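Long-range contacts in DBF2 kinase activator protein MOB1 (Saccharomyces cerevisiae, PDB 2HJN), which binds and activates the DBF2 protein kinase, allowing its phosphorylation by CDC15 in the mitotic exit network: residues A[49-57]-A[225-233]; A[101-112]-A[179-188]. One frame throughout, in Å; residues are numbered along the deposited sequence.

Interaction 1. Residues A[49-57]-A[225-233]; sequences IKQIVEMTL and PLLELVMEL
Val53 and Leu229 meet at the middle of this helix pair, where the two backbones also come nearest, and no hydrogen bond crosses between the segments. The side chains slide past each other in opposite directions. Val53 holds CG2 beside its own backbone N and anti to the carbonyl carbon, which lays this methyl 3.7 Å from Leu229 CD2. The other branch, CG1, lies anti to the backbone N (chi1 174°); it packs against CG and CD of Glu228 and also reaches Leu229 CD2. That glutamate is fully extended and crosses the valine at a slant, which lays its CG and CD alongside the methyl, CD 4.0 Å from Val53 CG1.

Leu229 CD2 is shared: Thr56 reaches it tip to tip, with CG2 at 3.6 Å. The threonine turns its methyl to the partner helix and its OG1 back along its own helix, where it gives a weak hydrogen bond to Ile52 O. One turn on from Val53, Leu57 and Glu232 cross at about a right angle; CD2 of Leu57 lies 4.0 Å from Glu232 CB, and the bend of the glutamate chain at chi2 (-71°) keeps its CG and OE1 near Leu57 CD1. At the other end Ile49 extends CD1 to within 4.1 Å of Pro225 CB and 4.3 Å of Leu226 CD2.

The short axes run nearly in the same direction, 27° apart and 9.8 Å at closest approach. Helix 198-214 backs the seam through Phe205, which touches Leu226, Leu229 and Leu233, while helix 165-187 meets Ile52 through Cys186 and Leu226 through Phe178. Pro225 leans on Tyr115 and Tyr117 of strand 115-117. The first helix, 49-58, and the last, 227-233, thus pair beside helices 165-187 and 198-214 and this strand.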
loop_
_atom_site.group_PDB
_atom_site.type_symbol
_atom_site.label_atom_id
_atom_site.label_comp_id
_atom_site.label_asym_id
_atom_site.label_seq_id
_atom_site.Cartn_x
_atom_site.Cartn_y
_atom_site.Cartn_z
ATOM N N ILE A 49 -8.142 11.070 -21.835
ATOM C CA ILE A 49 -8.983 10.118 -21.118
ATOM C C ILE A 49 -9.120 8.744 -21.851
ATOM O O ILE A 49 -8.955 7.704 -21.220
ATOM C CB ILE A 49 -10.327 10.798 -20.634
ATOM C CG1 ILE A 49 -10.971 9.995 -19.505
ATOM C CG2 ILE A 49 -11.242 11.093 -21.799
ATOM C CD1 ILE A 49 -10.005 9.772 -18.327
ATOM N N LYS A 50 -9.338 8.736 -23.176
ATOM C CA LYS A 50 -9.418 7.455 -23.915
ATOM C C LYS A 50 -8.194 6.552 -23.687
ATOM O O LYS A 50 -8.359 5.361 -23.497
ATOM C CB LYS A 50 -9.669 7.658 -25.442
ATOM N N GLN A 51 -6.996 7.134 -23.737
ATOM C CA GLN A 51 -5.738 6.450 -23.416
ATOM C C GLN A 51 -5.762 5.940 -21.968
ATOM O O GLN A 51 -5.448 4.777 -21.702
ATOM C CB GLN A 51 -4.526 7.377 -23.609
ATOM C CG GLN A 51 -3.974 7.491 -25.067
ATOM C CD GLN A 51 -3.688 8.947 -25.477
ATOM O OE1 GLN A 51 -3.044 9.714 -24.753
ATOM N NE2 GLN A 51 -4.183 9.328 -26.642
ATOM N N ILE A 52 -6.131 6.810 -21.037
ATOM C CA ILE A 52 -6.170 6.376 -19.647
ATOM C C ILE A 52 -7.076 5.149 -19.426
ATOM O O ILE A 52 -6.637 4.166 -18.806
ATOM C CB ILE A 52 -6.459 7.539 -18.680
ATOM C CG1 ILE A 52 -5.217 8.448 -18.626
ATOM C CG2 ILE A 52 -6.907 6.977 -17.298
ATOM C CD1 ILE A 52 -5.513 9.929 -18.437
ATOM N N VAL A 53 -8.306 5.177 -19.951
ATOM C CA VAL A 53 -9.233 4.032 -19.777
ATOM C C VAL A 53 -8.757 2.691 -20.420
ATOM O O VAL A 53 -9.018 1.600 -19.884
ATOM C CB VAL A 53 -10.689 4.394 -20.205
ATOM C CG1 VAL A 53 -11.606 3.161 -20.158
ATOM C CG2 VAL A 53 -11.262 5.527 -19.311
ATOM N N GLU A 54 -8.079 2.762 -21.562
ATOM C CA GLU A 54 -7.578 1.561 -22.219
ATOM C C GLU A 54 -6.413 0.915 -21.475
ATOM O O GLU A 54 -6.320 -0.293 -21.405
ATOM C CB GLU A 54 -7.159 1.892 -23.618
HETATM N N MSE A 55 -5.497 1.733 -20.976
HETATM C CA MSE A 55 -4.444 1.289 -20.042
HETATM C C MSE A 55 -4.993 0.599 -18.793
HETATM O O MSE A 55 -4.414 -0.389 -18.336
HETATM C CB MSE A 55 -3.621 2.507 -19.603
HETATM C CG MSE A 55 -2.515 2.234 -18.592
HETATM SE SE MSE A 55 -1.728 3.971 -18.101
HETATM C CE MSE A 55 -3.331 4.960 -17.715
ATOM N N THR A 56 -6.081 1.157 -18.236
ATOM C CA THR A 56 -6.769 0.570 -17.082
ATOM C C THR A 56 -7.369 -0.820 -17.326
ATOM O O THR A 56 -7.235 -1.724 -16.499
ATOM C CB THR A 56 -7.877 1.492 -16.540
ATOM O OG1 THR A 56 -7.273 2.654 -15.953
ATOM C CG2 THR A 56 -8.693 0.767 -15.471
ATOM N N LEU A 57 -8.052 -0.982 -18.445
ATOM C CA LEU A 57 -8.657 -2.275 -18.757
ATOM C C LEU A 57 -7.538 -3.283 -19.113
ATOM O O LEU A 57 -7.579 -4.426 -18.683
ATOM C CB LEU A 57 -9.648 -2.130 -19.931
ATOM C CG LEU A 57 -10.904 -1.267 -19.726
ATOM C CD1 LEU A 57 -11.712 -1.076 -21.032
ATOM C CD2 LEU A 57 -11.754 -1.919 -18.659
ATOM N N PRO A 225 -13.886 13.153 -15.463
ATOM C CA PRO A 225 -13.169 12.463 -16.533
ATOM C C PRO A 225 -13.253 10.934 -16.452
ATOM O O PRO A 225 -12.933 10.263 -17.449
ATOM C CB PRO A 225 -11.712 12.929 -16.323
ATOM C CG PRO A 225 -11.627 13.080 -14.819
ATOM C CD PRO A 225 -12.962 13.687 -14.439
ATOM N N LEU A 226 -13.655 10.376 -15.304
ATOM C CA LEU A 226 -13.691 8.922 -15.176
ATOM C C LEU A 226 -15.052 8.263 -15.609
ATOM O O LEU A 226 -15.242 7.072 -15.426
ATOM C CB LEU A 226 -13.221 8.448 -13.777
ATOM C CG LEU A 226 -11.764 8.690 -13.297
ATOM C CD1 LEU A 226 -11.509 7.959 -11.981
ATOM C CD2 LEU A 226 -10.729 8.255 -14.356
ATOM N N LEU A 227 -15.966 9.040 -16.182
ATOM C CA LEU A 227 -17.281 8.484 -16.594
ATOM C C LEU A 227 -17.222 7.176 -17.366
ATOM O O LEU A 227 -17.957 6.273 -17.026
ATOM C CB LEU A 227 -18.154 9.502 -17.352
ATOM C CG LEU A 227 -19.546 8.907 -17.616
ATOM C CD1 LEU A 227 -20.303 8.717 -16.283
ATOM C CD2 LEU A 227 -20.346 9.708 -18.611
ATOM N N GLU A 228 -16.344 7.064 -18.381
ATOM C CA GLU A 228 -16.188 5.817 -19.169
ATOM C C GLU A 228 -15.638 4.688 -18.333
ATOM O O GLU A 228 -16.044 3.520 -18.465
ATOM C CB GLU A 228 -15.250 6.014 -20.394
ATOM C CG GLU A 228 -15.093 4.734 -21.274
ATOM C CD GLU A 228 -14.252 4.937 -22.535
ATOM O OE1 GLU A 228 -13.703 6.042 -22.721
ATOM O OE2 GLU A 228 -14.119 3.989 -23.356
ATOM N N LEU A 229 -14.690 5.032 -17.466
ATOM C CA LEU A 229 -14.135 4.048 -16.527
ATOM C C LEU A 229 -15.258 3.436 -15.672
ATOM O O LEU A 229 -15.370 2.195 -15.526
ATOM C CB LEU A 229 -13.066 4.752 -15.653
ATOM C CG LEU A 229 -11.824 4.025 -15.167
ATOM C CD1 LEU A 229 -12.265 3.055 -14.172
ATOM C CD2 LEU A 229 -11.184 3.285 -16.309
ATOM N N VAL A 230 -16.080 4.315 -15.092
ATOM C CA VAL A 230 -17.206 3.879 -14.264
ATOM C C VAL A 230 -18.132 2.994 -15.117
ATOM O O VAL A 230 -18.600 1.952 -14.645
ATOM C CB VAL A 230 -18.021 5.065 -13.683
ATOM C CG1 VAL A 230 -19.178 4.540 -12.818
ATOM C CG2 VAL A 230 -17.140 6.018 -12.881
HETATM N N MSE A 231 -18.410 3.428 -16.348
HETATM C CA MSE A 231 -19.220 2.624 -17.316
HETATM C C MSE A 231 -18.635 1.214 -17.540
HETATM O O MSE A 231 -19.385 0.253 -17.658
HETATM C CB MSE A 231 -19.351 3.337 -18.684
HETATM C CG MSE A 231 -20.160 4.617 -18.722
HETATM SE SE MSE A 231 -22.067 4.299 -18.457
HETATM C CE MSE A 231 -22.246 4.666 -16.504
ATOM N N GLU A 232 -17.309 1.085 -17.587
ATOM C CA GLU A 232 -16.668 -0.236 -17.807
ATOM C C GLU A 232 -16.482 -1.081 -16.529
ATOM O O GLU A 232 -16.804 -2.283 -16.513
ATOM C CB GLU A 232 -15.318 -0.091 -18.513
ATOM C CG GLU A 232 -15.360 0.401 -19.986
ATOM C CD GLU A 232 -15.921 -0.640 -20.966
ATOM O OE1 GLU A 232 -15.788 -1.874 -20.724
ATOM O OE2 GLU A 232 -16.492 -0.198 -21.991
ATOM N N LEU A 233 -15.965 -0.435 -15.475
ATOM C CA LEU A 233 -15.629 -1.099 -14.203
ATOM C C LEU A 233 -16.844 -1.520 -13.415
ATOM O O LEU A 233 -16.882 -2.653 -12.913
ATOM C CB LEU A 233 -14.760 -0.217 -13.273
ATOM C CG LEU A 233 -13.279 0.047 -13.511
ATOM C CD1 LEU A 233 -12.529 0.007 -12.167
ATOM C CD2 LEU A 233 -12.641 -0.898 -14.523
#

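Interaction 2. Residues A[101-112]-A[179-188]; sequences CSPQTCPRMIAT and RVYAHIYCHH. With ZN (zinc ion), chain B; SO4 (sulfate ion), chain C.
Cys101 and Cys106 from the loop, His183 in the last turns of helix 165-187 and His188 just after it together bind one zinc ion, a Cys2His2 site. Both thiolates lie close to the metal, Cys101 SG at 2.4 Å and Cys106 SG at 2.3 Å, and each imidazole uses NE2, His183 and His188 alike at 2.1 Å. The cysteines reach the zinc by different torsions: SG is anti to the backbone N in Cys101 (chi1 -176°) but beside it in Cys106.

Hydrogen bonds hold the loop to the helix beyond the metal. His183 ND1 donates to Ile110 O over 2.9 Å, nearly straight at 174°, with the acceptor in the ring plane and the donor in the carbonyl plane. One turn on, His187 NE2 accepts from the backbone N of Thr112 at 2.9 Å; this bond is more bent, and the donor is tilted out of the ring plane. His188 ND1 is hydrogen-bonded to Glu191 OE1.

Apolar and selenium contacts add to these. The selenium of the selenomethionine Met109 approaches the His183 ring obliquely, 4.3 Å from its centroid. Ile110 crosses His187 at about a right angle, its CG1 3.5 Å from His187 NE2, and Ala111 CB meets Ala182 CB at 3.8 Å. Away from the metal, the guanidinium of Arg179 presents its edge to a sulfate, probably from the crystallisation liquor, which Arg175 also binds.

With NE2 on the metal and ND1 giving its proton to Ile110 O, both nitrogens of His183 are engaged, which fixes the rotation of its ring. Backbone carbonyl and carboxylate acceptors behind the two histidines would probably make them better zinc donors. The chemistry is consistent with a buried structural zinc site, tying the loop to the last turns of helix 165-187.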
loop_
_atom_site.group_PDB
_atom_site.type_symbol
_atom_site.label_atom_id
_atom_site.label_comp_id
_atom_site.label_asym_id
_atom_site.label_seq_id
_atom_site.Cartn_x
_atom_site.Cartn_y
_atom_site.Cartn_z
ATOM N N CYS A 101 4.374 11.833 -6.155
ATOM C CA CYS A 101 3.490 13.010 -6.262
ATOM C C CYS A 101 3.990 14.125 -5.327
ATOM O O CYS A 101 3.740 14.134 -4.126
ATOM C CB CYS A 101 2.047 12.618 -5.974
ATOM S SG CYS A 101 0.852 13.935 -6.166
ATOM N N SER A 102 4.734 15.058 -5.914
ATOM C CA SER A 102 5.287 16.226 -5.206
ATOM C C SER A 102 4.799 17.542 -5.849
ATOM O O SER A 102 4.208 17.534 -6.911
ATOM C CB SER A 102 6.835 16.209 -5.246
ATOM O OG SER A 102 7.300 16.537 -6.551
ATOM N N PRO A 103 5.038 18.691 -5.175
ATOM C CA PRO A 103 4.650 19.941 -5.794
ATOM C C PRO A 103 5.383 20.241 -7.110
ATOM O O PRO A 103 4.890 21.079 -7.876
ATOM C CB PRO A 103 5.029 20.978 -4.754
ATOM C CG PRO A 103 5.012 20.305 -3.525
ATOM C CD PRO A 103 5.566 18.921 -3.820
ATOM N N GLN A 104 6.520 19.573 -7.371
ATOM C CA GLN A 104 7.205 19.696 -8.700
ATOM C C GLN A 104 6.684 18.773 -9.771
ATOM O O GLN A 104 6.632 19.165 -10.938
ATOM C CB GLN A 104 8.739 19.605 -8.567
ATOM C CG GLN A 104 9.214 20.553 -7.446
ATOM C CD GLN A 104 9.256 22.015 -7.874
ATOM O OE1 GLN A 104 8.518 22.883 -7.348
ATOM N NE2 GLN A 104 10.125 22.301 -8.849
ATOM N N THR A 105 6.263 17.546 -9.428
ATOM C CA THR A 105 5.645 16.707 -10.490
ATOM C C THR A 105 4.229 17.157 -10.804
ATOM O O THR A 105 3.805 17.124 -11.960
ATOM C CB THR A 105 5.604 15.170 -10.137
ATOM O OG1 THR A 105 4.798 14.977 -8.961
ATOM C CG2 THR A 105 7.025 14.654 -9.892
ATOM N N CYS A 106 3.495 17.549 -9.771
ATOM C CA CYS A 106 2.076 17.885 -9.924
ATOM C C CYS A 106 1.763 19.243 -9.267
ATOM O O CYS A 106 1.221 19.290 -8.135
ATOM C CB CYS A 106 1.153 16.738 -9.368
ATOM S SG CYS A 106 1.570 15.061 -9.940
ATOM N N PRO A 107 2.059 20.366 -10.003
ATOM C CA PRO A 107 1.825 21.710 -9.489
ATOM C C PRO A 107 0.355 22.154 -9.319
ATOM O O PRO A 107 0.128 23.185 -8.702
ATOM C CB PRO A 107 2.572 22.633 -10.488
ATOM C CG PRO A 107 2.799 21.844 -11.696
ATOM C CD PRO A 107 2.666 20.368 -11.363
ATOM N N ARG A 108 -0.597 21.404 -9.882
ATOM C CA ARG A 108 -2.004 21.677 -9.754
ATOM C C ARG A 108 -2.715 20.336 -9.495
ATOM O O ARG A 108 -2.278 19.270 -9.964
ATOM C CB ARG A 108 -2.582 22.292 -11.035
ATOM C CG ARG A 108 -2.120 23.718 -11.369
ATOM C CD ARG A 108 -2.780 24.151 -12.728
ATOM N NE ARG A 108 -2.515 23.183 -13.809
ATOM C CZ ARG A 108 -3.312 22.950 -14.864
ATOM N NH1 ARG A 108 -4.469 23.607 -15.002
ATOM N NH2 ARG A 108 -2.951 22.041 -15.783
HETATM N N MSE A 109 -3.839 20.401 -8.810
HETATM C CA MSE A 109 -4.629 19.170 -8.578
HETATM C C MSE A 109 -5.481 18.944 -9.828
HETATM O O MSE A 109 -6.558 19.524 -9.959
HETATM C CB MSE A 109 -5.460 19.290 -7.287
HETATM C CG MSE A 109 -6.362 18.106 -6.992
HETATM SE SE MSE A 109 -5.343 16.446 -6.634
HETATM C CE MSE A 109 -6.945 15.574 -5.975
ATOM N N ILE A 110 -5.001 18.106 -10.748
ATOM C CA ILE A 110 -5.693 17.888 -12.013
ATOM C C ILE A 110 -6.056 16.419 -12.270
ATOM O O ILE A 110 -5.543 15.524 -11.602
ATOM C CB ILE A 110 -4.920 18.502 -13.203
ATOM C CG1 ILE A 110 -3.552 17.799 -13.378
ATOM C CG2 ILE A 110 -4.718 20.021 -12.920
ATOM C CD1 ILE A 110 -2.737 18.232 -14.535
ATOM N N ALA A 111 -6.951 16.191 -13.242
ATOM C CA ALA A 111 -7.352 14.850 -13.639
ATOM C C ALA A 111 -7.501 15.015 -15.110
ATOM O O ALA A 111 -8.598 15.331 -15.572
ATOM C CB ALA A 111 -8.709 14.498 -12.997
ATOM N N THR A 112 -6.386 14.822 -15.818
ATOM C CA THR A 112 -6.104 15.395 -17.142
ATOM C C THR A 112 -6.182 16.914 -17.197
ATOM O O THR A 112 -6.654 17.546 -16.256
ATOM C CB THR A 112 -7.025 14.864 -18.254
ATOM O OG1 THR A 112 -8.304 15.465 -18.117
ATOM C CG2 THR A 112 -7.150 13.294 -18.205
ATOM N N ARG A 179 -12.404 12.766 -6.299
ATOM C CA ARG A 179 -11.331 13.574 -6.915
ATOM C C ARG A 179 -9.915 12.977 -6.679
ATOM O O ARG A 179 -9.024 13.187 -7.492
ATOM C CB ARG A 179 -11.358 15.026 -6.357
ATOM C CG ARG A 179 -12.689 15.771 -6.735
ATOM C CD ARG A 179 -12.963 17.133 -6.120
ATOM N NE ARG A 179 -14.355 17.443 -6.441
ATOM C CZ ARG A 179 -15.180 18.177 -5.712
ATOM N NH1 ARG A 179 -14.767 18.723 -4.593
ATOM N NH2 ARG A 179 -16.440 18.372 -6.133
ATOM N N VAL A 180 -9.718 12.289 -5.542
ATOM C CA VAL A 180 -8.415 11.614 -5.238
ATOM C C VAL A 180 -8.243 10.418 -6.158
ATOM O O VAL A 180 -7.165 10.229 -6.740
ATOM C CB VAL A 180 -8.303 11.180 -3.753
ATOM C CG1 VAL A 180 -6.915 10.559 -3.494
ATOM C CG2 VAL A 180 -8.556 12.414 -2.796
ATOM N N TYR A 181 -9.292 9.615 -6.324
ATOM C CA TYR A 181 -9.227 8.514 -7.324
ATOM C C TYR A 181 -8.920 9.070 -8.711
ATOM O O TYR A 181 -8.111 8.477 -9.453
ATOM C CB TYR A 181 -10.561 7.737 -7.428
ATOM C CG TYR A 181 -10.780 6.655 -6.394
ATOM C CD1 TYR A 181 -9.978 5.517 -6.352
ATOM C CD2 TYR A 181 -11.833 6.761 -5.481
ATOM C CE1 TYR A 181 -10.227 4.520 -5.396
ATOM C CE2 TYR A 181 -12.077 5.799 -4.554
ATOM C CZ TYR A 181 -11.280 4.677 -4.517
ATOM O OH TYR A 181 -11.596 3.742 -3.597
ATOM N N ALA A 182 -9.540 10.206 -9.045
ATOM C CA ALA A 182 -9.338 10.784 -10.392
ATOM C C ALA A 182 -7.867 11.164 -10.628
ATOM O O ALA A 182 -7.302 10.918 -11.719
ATOM C CB ALA A 182 -10.281 11.992 -10.654
ATOM N N HIS A 183 -7.238 11.790 -9.632
ATOM C CA HIS A 183 -5.807 12.151 -9.778
ATOM C C HIS A 183 -4.901 10.900 -9.936
ATOM O O HIS A 183 -3.936 10.907 -10.726
ATOM C CB HIS A 183 -5.324 13.035 -8.605
ATOM C CG HIS A 183 -3.925 13.530 -8.791
ATOM N ND1 HIS A 183 -3.570 14.401 -9.802
ATOM C CD2 HIS A 183 -2.769 13.150 -8.193
ATOM C CE1 HIS A 183 -2.259 14.567 -9.792
ATOM N NE2 HIS A 183 -1.749 13.816 -8.826
ATOM N N ILE A 184 -5.176 9.854 -9.144
ATOM C CA ILE A 184 -4.375 8.618 -9.181
ATOM C C ILE A 184 -4.402 7.987 -10.564
ATOM O O ILE A 184 -3.363 7.668 -11.127
ATOM C CB ILE A 184 -4.814 7.527 -8.078
ATOM C CG1 ILE A 184 -4.480 7.971 -6.657
ATOM C CG2 ILE A 184 -4.033 6.190 -8.219
ATOM C CD1 ILE A 184 -5.261 7.206 -5.593
ATOM N N TYR A 185 -5.613 7.801 -11.109
ATOM C CA TYR A 185 -5.798 7.116 -12.402
ATOM C C TYR A 185 -5.193 7.909 -13.546
ATOM O O TYR A 185 -4.567 7.342 -14.450
ATOM C CB TYR A 185 -7.314 6.961 -12.671
ATOM C CG TYR A 185 -7.890 5.658 -12.209
ATOM C CD1 TYR A 185 -8.772 5.612 -11.122
ATOM C CD2 TYR A 185 -7.520 4.446 -12.830
ATOM C CE1 TYR A 185 -9.297 4.394 -10.675
ATOM C CE2 TYR A 185 -8.029 3.226 -12.384
ATOM C CZ TYR A 185 -8.920 3.206 -11.301
ATOM O OH TYR A 185 -9.474 2.003 -10.856
ATOM N N CYS A 186 -5.420 9.231 -13.552
ATOM C CA CYS A 186 -4.962 10.100 -14.658
ATOM C C CYS A 186 -3.469 10.506 -14.580
ATOM O O CYS A 186 -2.846 10.815 -15.615
ATOM C CB CYS A 186 -5.838 11.344 -14.802
ATOM S SG CYS A 186 -7.573 10.973 -15.144
ATOM N N HIS A 187 -2.884 10.488 -13.394
ATOM C CA HIS A 187 -1.489 10.902 -13.270
ATOM C C HIS A 187 -0.487 9.946 -12.625
ATOM O O HIS A 187 0.736 10.145 -12.766
ATOM C CB HIS A 187 -1.449 12.344 -12.716
ATOM C CG HIS A 187 -2.209 13.298 -13.600
ATOM N ND1 HIS A 187 -1.701 13.746 -14.793
ATOM C CD2 HIS A 187 -3.487 13.752 -13.547
ATOM C CE1 HIS A 187 -2.592 14.515 -15.392
ATOM N NE2 HIS A 187 -3.697 14.508 -14.669
ATOM N N HIS A 188 -0.978 8.890 -11.955
ATOM C CA HIS A 188 -0.049 7.931 -11.308
ATOM C C HIS A 188 -0.264 6.455 -11.621
ATOM O O HIS A 188 0.269 5.599 -10.920
ATOM C CB HIS A 188 -0.014 8.184 -9.783
ATOM C CG HIS A 188 0.445 9.574 -9.442
ATOM N ND1 HIS A 188 1.752 9.980 -9.606
ATOM C CD2 HIS A 188 -0.255 10.684 -9.107
ATOM C CE1 HIS A 188 1.856 11.262 -9.302
ATOM N NE2 HIS A 188 0.653 11.716 -8.985
HETATM ZN ZN ZN B . 0.358 13.698 -8.478
HETATM S S SO4 C . -17.904 20.295 -2.869
HETATM O O1 SO4 C . -18.726 19.394 -2.053
HETATM O O2 SO4 C . -18.246 20.011 -4.273
HETATM O O3 SO4 C . -18.051 21.688 -2.483
HETATM O O4 SO4 C . -16.474 20.090 -2.720
#

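Overall arrangement
Interaction 2 is nested along the chain within the loop closed by interaction 1, and the two centres lie about 16 Å apart. They share a boundary: Tyr185 of 179-188 packs on both segments of interaction 1, its CD2 3.6 Å from Thr56 OG1 and its CD1 3.7 Å from Leu226 CD1. The loop joins in as well, where Ala111 CB lies 3.7 Å from Pro225 CG. The segment carrying the zinc histidines is therefore flanked on one side by segments 49-57 and 225-233, yet the metal is set back from them, the side chain of Pro225 lying about 14 Å from the zinc and that of Leu226 about 9 Å from that of His183.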